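PDB 1S69: group 1 truncated hemoglobin GlbN from Synechocystis sp., which reversibly binds oxygen at a heme group, forming a very stable complex that releases the ligand only slowly. Local coordinates for residues Y22-Q27 with A88-A93; Q47-T52 with D59-R64; K71-V74 with G78-G81. All coordinates share one frame; numbering follows the deposited sequence.

Contact 1: Y22-Q27 with A88-A93; sequences YERVLQ and AEDLLA. With CYN (cyanide ion), chain C.
Helix 10-26, the B helix of the truncated globin, leans on the G helix, 81-98, through R24, which reaches across D90 to A93. The short segments 22-26 and 88-93 approach to 9.4 Å between axes and run at 136° to each other, nearer antiparallel than parallel. R24 has CG anti to the backbone N (chi1 -179°), which carries the chain out to the G helix; a bend at chi3 (-56°) then turns the guanidinium along it. R24 CD lies 3.3 Å from the backbone O of D90, while A93 CB sits over one guanidinium face, 3.7 Å from R24 NH1. The polar end is held by two further residues of helix 81-98, NE by the hydroxyl of T94 and NH2 by a salt bridge to E97. Here the B/E pair of the 2-on-2 fold meets the G/H pair. V25 crosses D90 at roughly a right angle, its CG2 3.9 Å from OD2. D90 is buried between D28, a like charge close to OD2, and R30, a long, weak ion-pair partner of OD1; their effects would be expected to offset in part. One turn back, Y22 OH donates a very short hydrogen bond to the cyanide N, which meets the ring at its edge.

Contact 2: Q47-T52 with D59-R64; sequences QKAFLT and DKYDGR. With HEM (protoporphyrin IX containing Fe), chain D.
F50 and Y61 form a T-shaped pair in which the phenylalanine supplies the edge and the tyrosine the face. Their centroids are 5.1 Å apart with planes at 81°, and F50 CD1 comes to 3.6 Å from Y61 CD2, offset toward the rim of the tyrosine ring. F50 CB lies over the same ring as a CH-pi contact, 4.0 Å from the centroid of Y61. Both side chains set CG anti to their own backbone N (chi1 -175° in F50, 172° in Y61); in Y61 this extends the ring along the helix surface, where the backbone of F50 and the methyl of A49 border it, the latter in the ring plane at the edge. The other face of Y61 is backed by the loop itself, with G63 N above its centre, so the ring is sandwiched between helix and loop.

In globin terms the segment 47-52 belongs to the E helix on the distal side of the heme, and 59-64 to the extended loop leading to the F helix. The loop grips one heme propionate. Y61 OH donates to O2A of the heme at 2.7 Å, and the backbone N of R64 reaches the same oxygen at 2.8 Å. R64 completes the clasp with its side chain: extended from CG to NE, it brings NH1 to 3.0 Å from heme O1A, which lies at the guanidinium edge. Both carboxylate oxygens are thereby engaged, and the arginine would be expected to favour the charged propionate. Y61 also touches H46, the distal ligand of the hexacoordinate form, whose place on the iron is taken here by cyanide. On the porphyrin side, F50 CE2 packs 3.3 Å from the heme methyl CMB, joining the aromatic pair to the macrocycle.

Contact 3: K71-V74 with G78-G81; sequences KELV and GLNG. With HEM (protoporphyrin IX containing Fe), chain D.
A helix ending folded back on itself joins L73 and V74 to L79, at the corner between the F and G helices of this 2-on-2 globin. Segment 71-74 lies on helix 66-77, which also carries the proximal heme ligand H70; segment 78-81 leads from its end into helix 81-98. G78 is the first residue to leave the helical conformation, and its positive phi (72°) turns the chain so that L79 comes back against the last turns. The return is fastened by L79 N donating to L73 O at 3.2 Å; the bond is nearly straight at the hydrogen (165°), although the donor stands well above the carbonyl plane.

V74 O is served by water. One molecule donates to it and accepts from G78 N, bridging two backbone groups that lie too far apart to bond directly. A second donates both to V74 O, at 2.8 Å, and to L79 O. Just beyond, N80 occupies the N-cap of helix 81-98, its OD1 making a weak hydrogen bond to E82 N, so one helix closes and the next opens within a few residues.

Beneath the polar turn lies an apolar layer. L79 CB packs 3.9 Å from L73 CB, and L79 CD2 meets V74 CG2 at the same separation, the two side chains meeting at a slant. With CG anti to its backbone N (chi1 -175°), L79 sends its other methyl to the heme. L73 CD1 comes to 3.6 Å from the meso carbon CHD, and L79 CD1 lies 3.3 Å from the vinyl carbon CAC.

How the contacts relate
Contacts 2 and 3 touch the heme, whereas contact 1 reaches its site through Y22 and the cyanide. Contact 2 lies at the surface and is aromatic, with a polar clasp, partly charged, on a propionate; contacts 1 and 3 are partly buried. Contact 1 joins helices distant in sequence through the side chain of an arginine, aliphatic part and guanidinium face alike, whereas contact 3 is local, fastened by a backbone bond and waters over leucine and valine packing. Helix 81-98 contributes to contact 1 and begins within contact 3. Along the chain, contacts 2 and 3 follow one another inside the loop that contact 1 closes. Contacts 1 and 2 touch through Y22 and Q47; contacts 2 and 3 are about 8 Å apart at their nearest atoms.

Contact 1: Y22-Q27 with A88-A93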
loop_
_atom_site.group_PDB
_atom_site.type_symbol
_atom_site.label_atom_id
_atom_site.label_comp_id
_atom_site.label_asym_id
_atom_site.label_seq_id
_atom_site.Cartn_x
_atom_site.Cartn_y
_atom_site.Cartn_z
ATOM N N TYR A 22 -0.502 0.060 8.493
ATOM C CA TYR A 22 0.216 1.190 9.024
ATOM C C TYR A 22 0.713 0.964 10.428
ATOM O O TYR A 22 1.809 1.419 10.782
ATOM C CB TYR A 22 -0.554 2.492 8.864
ATOM C CG TYR A 22 -0.499 2.961 7.405
ATOM C CD1 TYR A 22 0.756 3.223 6.786
ATOM C CD2 TYR A 22 -1.679 3.021 6.601
ATOM C CE1 TYR A 22 0.841 3.587 5.437
ATOM C CE2 TYR A 22 -1.597 3.392 5.240
ATOM C CZ TYR A 22 -0.326 3.651 4.671
ATOM O OH TYR A 22 -0.192 4.004 3.347
ATOM N N GLU A 23 -0.045 0.207 11.230
ATOM C CA GLU A 23 0.505 -0.247 12.503
ATOM C C GLU A 23 1.794 -1.007 12.309
ATOM O O GLU A 23 2.759 -0.745 13.020
ATOM C CB GLU A 23 -0.496 -1.098 13.328
ATOM C CG GLU A 23 -1.575 -0.190 13.857
ATOM C CD GLU A 23 -2.683 -0.952 14.577
ATOM O OE1 GLU A 23 -2.482 -2.157 14.907
ATOM O OE2 GLU A 23 -3.743 -0.315 14.772
ATOM N N ARG A 24 1.811 -1.920 11.348
ATOM C CA ARG A 24 2.982 -2.725 11.070
ATOM C C ARG A 24 4.129 -1.826 10.526
ATOM O O ARG A 24 5.289 -1.943 11.002
ATOM C CB ARG A 24 2.650 -3.821 10.075
ATOM C CG ARG A 24 3.843 -4.788 9.718
ATOM C CD ARG A 24 3.394 -5.948 8.857
ATOM N NE ARG A 24 2.295 -6.725 9.466
ATOM C CZ ARG A 24 2.445 -7.841 10.212
ATOM N NH1 ARG A 24 3.649 -8.332 10.472
ATOM N NH2 ARG A 24 1.376 -8.463 10.710
ATOM N N VAL A 25 3.817 -0.975 9.535
ATOM C CA VAL A 25 4.780 -0.029 8.951
ATOM C C VAL A 25 5.458 0.863 10.018
ATOM O O VAL A 25 6.662 1.085 9.970
ATOM C CB VAL A 25 4.090 0.856 7.881
ATOM C CG1 VAL A 25 4.967 2.127 7.538
ATOM C CG2 VAL A 25 3.766 0.002 6.634
ATOM N N LEU A 26 4.678 1.392 10.969
ATOM C CA LEU A 26 5.259 2.315 11.964
ATOM C C LEU A 26 6.160 1.617 13.003
ATOM O O LEU A 26 6.938 2.255 13.713
ATOM C CB LEU A 26 4.182 3.170 12.630
ATOM C CG LEU A 26 3.826 4.588 12.132
ATOM C CD1 LEU A 26 4.134 5.037 10.701
ATOM C CD2 LEU A 26 2.371 4.895 12.493
ATOM N N GLN A 27 6.097 0.303 13.026
ATOM C CA GLN A 27 7.025 -0.515 13.804
ATOM C C GLN A 27 8.147 -1.108 12.988
ATOM O O GLN A 27 8.957 -1.850 13.524
ATOM C CB GLN A 27 6.296 -1.613 14.599
ATOM C CG GLN A 27 5.221 -1.045 15.587
ATOM C CD GLN A 27 5.686 0.155 16.470
ATOM O OE1 GLN A 27 6.751 0.117 17.044
ATOM N NE2 GLN A 27 4.846 1.197 16.576
ATOM N N ALA A 88 5.822 -3.796 0.519
ATOM C CA ALA A 88 5.066 -4.909 -0.089
ATOM C C ALA A 88 5.015 -6.052 0.879
ATOM O O ALA A 88 3.999 -6.662 1.065
ATOM C CB ALA A 88 5.708 -5.394 -1.403
ATOM N N GLU A 89 6.137 -6.325 1.512
ATOM C CA GLU A 89 6.232 -7.390 2.484
ATOM C C GLU A 89 5.334 -7.149 3.710
ATOM O O GLU A 89 4.668 -8.091 4.182
ATOM C CB GLU A 89 7.695 -7.518 2.864
ATOM C CG GLU A 89 8.080 -8.548 3.903
ATOM C CD GLU A 89 9.511 -8.291 4.372
ATOM O OE1 GLU A 89 10.339 -7.762 3.586
ATOM O OE2 GLU A 89 9.782 -8.554 5.553
ATOM N N ASP A 90 5.265 -5.907 4.185
ATOM C CA ASP A 90 4.432 -5.533 5.315
ATOM C C ASP A 90 2.951 -5.663 4.943
ATOM O O ASP A 90 2.114 -6.039 5.775
ATOM C CB ASP A 90 4.697 -4.070 5.736
ATOM C CG ASP A 90 5.992 -3.912 6.521
ATOM O OD1 ASP A 90 6.638 -4.946 6.807
ATOM O OD2 ASP A 90 6.467 -2.791 6.815
ATOM N N LEU A 91 2.609 -5.277 3.719
ATOM C CA LEU A 91 1.208 -5.384 3.292
ATOM C C LEU A 91 0.778 -6.858 3.284
ATOM O O LEU A 91 -0.338 -7.208 3.724
ATOM C CB LEU A 91 0.987 -4.731 1.918
ATOM C CG LEU A 91 -0.425 -4.838 1.332
ATOM C CD1 LEU A 91 -1.467 -4.138 2.267
ATOM C CD2 LEU A 91 -0.490 -4.249 -0.100
ATOM N N LEU A 92 1.626 -7.702 2.726
ATOM C CA LEU A 92 1.264 -9.111 2.533
ATOM C C LEU A 92 1.244 -9.853 3.869
ATOM O O LEU A 92 0.381 -10.714 4.071
ATOM C CB LEU A 92 2.176 -9.783 1.514
ATOM C CG LEU A 92 2.213 -9.162 0.104
ATOM C CD1 LEU A 92 3.185 -9.954 -0.714
ATOM C CD2 LEU A 92 0.855 -9.072 -0.581
ATOM N N ALA A 93 2.118 -9.435 4.787
ATOM C CA ALA A 93 2.180 -9.965 6.170
ATOM C C ALA A 93 0.912 -9.672 6.909
ATOM O O ALA A 93 0.374 -10.572 7.572
ATOM C CB ALA A 93 3.372 -9.403 6.973
HETATM C C CYN C . 2.337 4.482 1.095
HETATM N N CYN C . 1.907 4.022 1.998
#

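Contact 2: Q47-T52 with D59-R64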
loop_
_atom_site.group_PDB
_atom_site.type_symbol
_atom_site.label_atom_id
_atom_site.label_comp_id
_atom_site.label_asym_id
_atom_site.label_seq_id
_atom_site.Cartn_x
_atom_site.Cartn_y
_atom_site.Cartn_z
ATOM N N GLN A 47 -4.990 5.656 1.402
ATOM C CA GLN A 47 -4.635 4.256 1.071
ATOM C C GLN A 47 -5.910 3.365 0.944
ATOM O O GLN A 47 -5.983 2.489 0.062
ATOM C CB GLN A 47 -3.680 3.633 2.093
ATOM C CG GLN A 47 -3.019 2.309 1.603
ATOM C CD GLN A 47 -2.044 2.527 0.440
ATOM O OE1 GLN A 47 -0.851 2.766 0.670
ATOM N NE2 GLN A 47 -2.521 2.412 -0.778
ATOM N N LYS A 48 -6.912 3.609 1.803
ATOM C CA LYS A 48 -8.156 2.862 1.687
ATOM C C LYS A 48 -8.783 3.114 0.329
ATOM O O LYS A 48 -9.222 2.174 -0.330
ATOM C CB LYS A 48 -9.133 3.155 2.835
ATOM C CG LYS A 48 -8.661 2.524 4.111
ATOM C CD LYS A 48 -9.216 3.240 5.399
ATOM C CE LYS A 48 -8.622 2.630 6.661
ATOM N NZ LYS A 48 -9.229 3.408 7.817
ATOM N N ALA A 49 -8.849 4.382 -0.069
ATOM C CA ALA A 49 -9.386 4.776 -1.359
ATOM C C ALA A 49 -8.542 4.226 -2.540
ATOM O O ALA A 49 -9.085 3.757 -3.561
ATOM C CB ALA A 49 -9.490 6.296 -1.423
ATOM N N PHE A 50 -7.224 4.282 -2.384
ATOM C CA PHE A 50 -6.299 3.781 -3.406
ATOM C C PHE A 50 -6.388 2.262 -3.604
ATOM O O PHE A 50 -6.504 1.798 -4.724
ATOM C CB PHE A 50 -4.821 4.185 -3.143
ATOM C CG PHE A 50 -3.936 3.766 -4.271
ATOM C CD1 PHE A 50 -3.824 4.571 -5.417
ATOM C CD2 PHE A 50 -3.377 2.499 -4.278
ATOM C CE1 PHE A 50 -3.122 4.117 -6.532
ATOM C CE2 PHE A 50 -2.639 2.033 -5.409
ATOM C CZ PHE A 50 -2.522 2.867 -6.517
ATOM N N LEU A 51 -6.364 1.498 -2.536
ATOM C CA LEU A 51 -6.423 0.046 -2.673
ATOM C C LEU A 51 -7.804 -0.403 -3.126
ATOM O O LEU A 51 -7.919 -1.365 -3.826
ATOM C CB LEU A 51 -6.030 -0.630 -1.370
ATOM C CG LEU A 51 -4.536 -0.440 -0.995
ATOM C CD1 LEU A 51 -4.252 -1.128 0.313
ATOM C CD2 LEU A 51 -3.554 -0.947 -2.094
ATOM N N THR A 52 -8.848 0.340 -2.722
ATOM C CA THR A 52 -10.181 0.054 -3.230
ATOM C C THR A 52 -10.179 0.112 -4.767
ATOM O O THR A 52 -10.663 -0.806 -5.403
ATOM C CB THR A 52 -11.198 1.009 -2.617
ATOM O OG1 THR A 52 -11.312 0.684 -1.222
ATOM C CG2 THR A 52 -12.614 0.789 -3.214
ATOM N N ASP A 59 -13.488 2.658 -10.317
ATOM C CA ASP A 59 -12.883 2.970 -11.613
ATOM C C ASP A 59 -11.608 3.753 -11.410
ATOM O O ASP A 59 -10.615 3.503 -12.090
ATOM C CB ASP A 59 -13.823 3.861 -12.434
ATOM C CG ASP A 59 -15.082 3.133 -12.904
ATOM O OD1 ASP A 59 -15.017 1.882 -13.092
ATOM O OD2 ASP A 59 -16.179 3.738 -13.135
ATOM N N LYS A 60 -11.659 4.712 -10.469
ATOM C CA LYS A 60 -10.584 5.697 -10.332
ATOM C C LYS A 60 -10.170 5.854 -8.900
ATOM O O LYS A 60 -10.882 5.451 -8.003
ATOM C CB LYS A 60 -11.050 7.048 -10.858
ATOM C CG LYS A 60 -11.295 7.109 -12.396
ATOM C CD LYS A 60 -11.687 8.552 -12.828
ATOM C CE LYS A 60 -12.272 9.398 -11.612
ATOM N NZ LYS A 60 -12.790 10.751 -12.043
ATOM N N TYR A 61 -8.985 6.434 -8.720
ATOM C CA TYR A 61 -8.475 6.913 -7.424
ATOM C C TYR A 61 -8.573 8.478 -7.372
ATOM O O TYR A 61 -8.011 9.173 -8.235
ATOM C CB TYR A 61 -7.023 6.464 -7.223
ATOM C CG TYR A 61 -6.397 7.095 -5.997
ATOM C CD1 TYR A 61 -7.044 7.002 -4.767
ATOM C CD2 TYR A 61 -5.192 7.805 -6.068
ATOM C CE1 TYR A 61 -6.525 7.542 -3.678
ATOM C CE2 TYR A 61 -4.627 8.381 -4.902
ATOM C CZ TYR A 61 -5.331 8.244 -3.714
ATOM O OH TYR A 61 -4.910 8.788 -2.499
ATOM N N ASP A 62 -9.283 9.005 -6.378
ATOM C CA ASP A 62 -9.370 10.440 -6.213
ATOM C C ASP A 62 -8.240 10.889 -5.266
ATOM O O ASP A 62 -8.409 10.886 -4.028
ATOM C CB ASP A 62 -10.736 10.751 -5.609
ATOM C CG ASP A 62 -10.941 12.233 -5.312
ATOM O OD1 ASP A 62 -10.468 13.064 -6.120
ATOM O OD2 ASP A 62 -11.537 12.635 -4.279
ATOM N N GLY A 63 -7.082 11.214 -5.844
ATOM C CA GLY A 63 -5.882 11.544 -5.075
ATOM C C GLY A 63 -4.706 11.642 -6.023
ATOM O O GLY A 63 -4.869 11.604 -7.230
ATOM N N ARG A 64 -3.507 11.744 -5.484
ATOM C CA ARG A 64 -2.302 11.931 -6.319
ATOM C C ARG A 64 -1.845 10.688 -7.076
ATOM O O ARG A 64 -2.118 9.546 -6.662
ATOM C CB ARG A 64 -1.144 12.383 -5.459
ATOM C CG ARG A 64 -1.222 13.828 -5.002
ATOM C CD ARG A 64 -0.022 14.148 -4.128
ATOM N NE ARG A 64 -0.145 15.468 -3.556
ATOM C CZ ARG A 64 -0.919 15.816 -2.478
ATOM N NH1 ARG A 64 -1.706 14.923 -1.821
ATOM N NH2 ARG A 64 -0.897 17.081 -2.047
HETATM C CHA HEM D . 1.776 8.501 0.117
HETATM C CHB HEM D . 0.269 4.395 -2.065
HETATM C CHC HEM D . 4.784 2.644 -1.791
HETATM C CHD HEM D . 5.681 6.037 1.591
HETATM C C1A HEM D . 0.999 7.551 -0.561
HETATM C C2A HEM D . -0.386 7.724 -0.955
HETATM C C3A HEM D . -0.809 6.596 -1.515
HETATM C C4A HEM D . 0.274 5.659 -1.517
HETATM C CMA HEM D . -2.247 6.334 -2.047
HETATM C CAA HEM D . -1.178 9.026 -0.683
HETATM C CBA HEM D . -1.212 9.736 -2.048
HETATM C CGA HEM D . -2.121 10.952 -2.178
HETATM O O1A HEM D . -1.639 11.965 -1.684
HETATM O O2A HEM D . -3.265 10.943 -2.784
HETATM C C1B HEM D . 1.391 3.606 -2.209
HETATM C C2B HEM D . 1.374 2.345 -2.866
HETATM C C3B HEM D . 2.641 1.844 -2.832
HETATM C C4B HEM D . 3.449 2.801 -2.095
HETATM C CMB HEM D . 0.091 1.732 -3.529
HETATM C CAB HEM D . 3.254 0.472 -3.331
HETATM C CBB HEM D . 2.690 -0.765 -3.153
HETATM C C1C HEM D . 5.428 3.430 -0.826
HETATM C C2C HEM D . 6.735 3.150 -0.283
HETATM C C3C HEM D . 6.937 4.080 0.678
HETATM C C4C HEM D . 5.796 4.953 0.762
HETATM C CMC HEM D . 7.635 1.966 -0.805
HETATM C CAC HEM D . 8.119 4.310 1.640
HETATM C CBC HEM D . 8.591 3.281 2.329
HETATM C C1D HEM D . 4.737 7.013 1.496
HETATM C C2D HEM D . 4.752 8.236 2.226
HETATM C C3D HEM D . 3.558 8.980 1.727
HETATM C C4D HEM D . 2.932 8.173 0.751
HETATM C CMD HEM D . 5.749 8.712 3.284
HETATM C CAD HEM D . 3.058 10.340 2.169
HETATM C CBD HEM D . 3.950 11.238 1.307
HETATM C CGD HEM D . 3.995 12.613 1.894
HETATM O O1D HEM D . 3.098 13.390 1.603
HETATM O O2D HEM D . 4.922 12.948 2.641
HETATM N NA HEM D . 1.340 6.268 -0.893
HETATM N NB HEM D . 2.675 3.869 -1.715
HETATM N NC HEM D . 4.907 4.525 -0.170
HETATM N ND HEM D . 3.662 7.012 0.604
HETATM FE FE HEM D . 3.146 5.440 -0.531
#

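Contact 3: K71-V74 with G78-G81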
loop_
_atom_site.group_PDB
_atom_site.type_symbol
_atom_site.label_atom_id
_atom_site.label_comp_id
_atom_site.label_asym_id
_atom_site.label_seq_id
_atom_site.Cartn_x
_atom_site.Cartn_y
_atom_site.Cartn_z
ATOM N N LYS A 71 7.653 11.533 -4.892
ATOM C CA LYS A 71 8.787 12.262 -5.470
ATOM C C LYS A 71 9.758 12.831 -4.405
ATOM O O LYS A 71 10.966 12.635 -4.495
ATOM C CB LYS A 71 8.259 13.446 -6.331
ATOM C CG LYS A 71 9.398 14.315 -6.883
ATOM C CD LYS A 71 8.796 15.502 -7.588
ATOM C CE LYS A 71 9.620 15.803 -8.808
ATOM N NZ LYS A 71 10.249 17.093 -8.644
ATOM N N GLU A 72 9.189 13.535 -3.408
ATOM C CA GLU A 72 9.986 14.192 -2.391
ATOM C C GLU A 72 10.741 13.174 -1.542
ATOM O O GLU A 72 11.897 13.441 -1.099
ATOM C CB GLU A 72 9.087 15.123 -1.574
ATOM C CG GLU A 72 9.806 16.091 -0.660
ATOM C CD GLU A 72 10.232 15.495 0.687
ATOM O OE1 GLU A 72 9.675 14.438 1.152
ATOM O OE2 GLU A 72 11.171 16.093 1.292
ATOM N N LEU A 73 10.151 11.985 -1.377
ATOM C CA LEU A 73 10.814 10.878 -0.630
ATOM C C LEU A 73 12.044 10.357 -1.397
ATOM O O LEU A 73 13.084 10.115 -0.827
ATOM C CB LEU A 73 9.860 9.721 -0.405
ATOM C CG LEU A 73 8.465 10.040 0.165
ATOM C CD1 LEU A 73 7.709 8.664 0.225
ATOM C CD2 LEU A 73 8.601 10.702 1.572
ATOM N N VAL A 74 11.871 10.170 -2.699
ATOM C CA VAL A 74 12.990 9.698 -3.582
ATOM C C VAL A 74 14.125 10.752 -3.629
ATOM O O VAL A 74 15.305 10.433 -3.533
ATOM C CB VAL A 74 12.440 9.433 -5.035
ATOM C CG1 VAL A 74 13.579 9.186 -6.033
ATOM C CG2 VAL A 74 11.434 8.282 -5.065
ATOM N N GLY A 78 16.126 9.442 0.143
ATOM C CA GLY A 78 16.758 8.183 -0.224
ATOM C C GLY A 78 15.802 7.012 -0.464
ATOM O O GLY A 78 16.211 5.830 -0.420
ATOM N N LEU A 79 14.544 7.307 -0.778
ATOM C CA LEU A 79 13.603 6.171 -1.009
ATOM C C LEU A 79 14.126 5.288 -2.162
ATOM O O LEU A 79 14.316 5.788 -3.258
ATOM C CB LEU A 79 12.192 6.696 -1.355
ATOM C CG LEU A 79 11.131 5.572 -1.499
ATOM C CD1 LEU A 79 10.830 5.050 -0.066
ATOM C CD2 LEU A 79 9.851 6.166 -2.230
ATOM N N ASN A 80 14.268 3.983 -1.900
ATOM C CA ASN A 80 14.787 2.992 -2.853
ATOM C C ASN A 80 14.035 1.612 -2.878
ATOM O O ASN A 80 13.009 1.432 -2.201
ATOM C CB ASN A 80 16.306 2.780 -2.586
ATOM C CG ASN A 80 16.578 2.092 -1.238
ATOM O OD1 ASN A 80 15.793 1.252 -0.756
ATOM N ND2 ASN A 80 17.687 2.465 -0.614
ATOM N N GLY A 81 14.580 0.651 -3.629
ATOM C CA GLY A 81 13.979 -0.664 -3.856
ATOM C C GLY A 81 13.801 -1.475 -2.588
ATOM O O GLY A 81 12.833 -2.228 -2.452
HETATM C CHA HEM D . 1.776 8.501 0.117
HETATM C CHB HEM D . 0.269 4.395 -2.065
HETATM C CHC HEM D . 4.784 2.644 -1.791
HETATM C CHD HEM D . 5.681 6.037 1.591
HETATM C C1A HEM D . 0.999 7.551 -0.561
HETATM C C2A HEM D . -0.386 7.724 -0.955
HETATM C C3A HEM D . -0.809 6.596 -1.515
HETATM C C4A HEM D . 0.274 5.659 -1.517
HETATM C CMA HEM D . -2.247 6.334 -2.047
HETATM C CAA HEM D . -1.178 9.026 -0.683
HETATM C CBA HEM D . -1.212 9.736 -2.048
HETATM C CGA HEM D . -2.121 10.952 -2.178
HETATM O O1A HEM D . -1.639 11.965 -1.684
HETATM O O2A HEM D . -3.265 10.943 -2.784
HETATM C C1B HEM D . 1.391 3.606 -2.209
HETATM C C2B HEM D . 1.374 2.345 -2.866
HETATM C C3B HEM D . 2.641 1.844 -2.832
HETATM C C4B HEM D . 3.449 2.801 -2.095
HETATM C CMB HEM D . 0.091 1.732 -3.529
HETATM C CAB HEM D . 3.254 0.472 -3.331
HETATM C CBB HEM D . 2.690 -0.765 -3.153
HETATM C C1C HEM D . 5.428 3.430 -0.826
HETATM C C2C HEM D . 6.735 3.150 -0.283
HETATM C C3C HEM D . 6.937 4.080 0.678
HETATM C C4C HEM D . 5.796 4.953 0.762
HETATM C CMC HEM D . 7.635 1.966 -0.805
HETATM C CAC HEM D . 8.119 4.310 1.640
HETATM C CBC HEM D . 8.591 3.281 2.329
HETATM C C1D HEM D . 4.737 7.013 1.496
HETATM C C2D HEM D . 4.752 8.236 2.226
HETATM C C3D HEM D . 3.558 8.980 1.727
HETATM C C4D HEM D . 2.932 8.173 0.751
HETATM C CMD HEM D . 5.749 8.712 3.284
HETATM C CAD HEM D . 3.058 10.340 2.169
HETATM C CBD HEM D . 3.950 11.238 1.307
HETATM C CGD HEM D . 3.995 12.613 1.894
HETATM O O1D HEM D . 3.098 13.390 1.603
HETATM O O2D HEM D . 4.922 12.948 2.641
HETATM N NA HEM D . 1.340 6.268 -0.893
HETATM N NB HEM D . 2.675 3.869 -1.715
HETATM N NC HEM D . 4.907 4.525 -0.170
HETATM N ND HEM D . 3.662 7.012 0.604
HETATM FE FE HEM D . 3.146 5.440 -0.531
HETATM O O HOH W 1 17.458 11.008 -1.906
HETATM O O HOH W 2 16.128 7.805 -3.701
#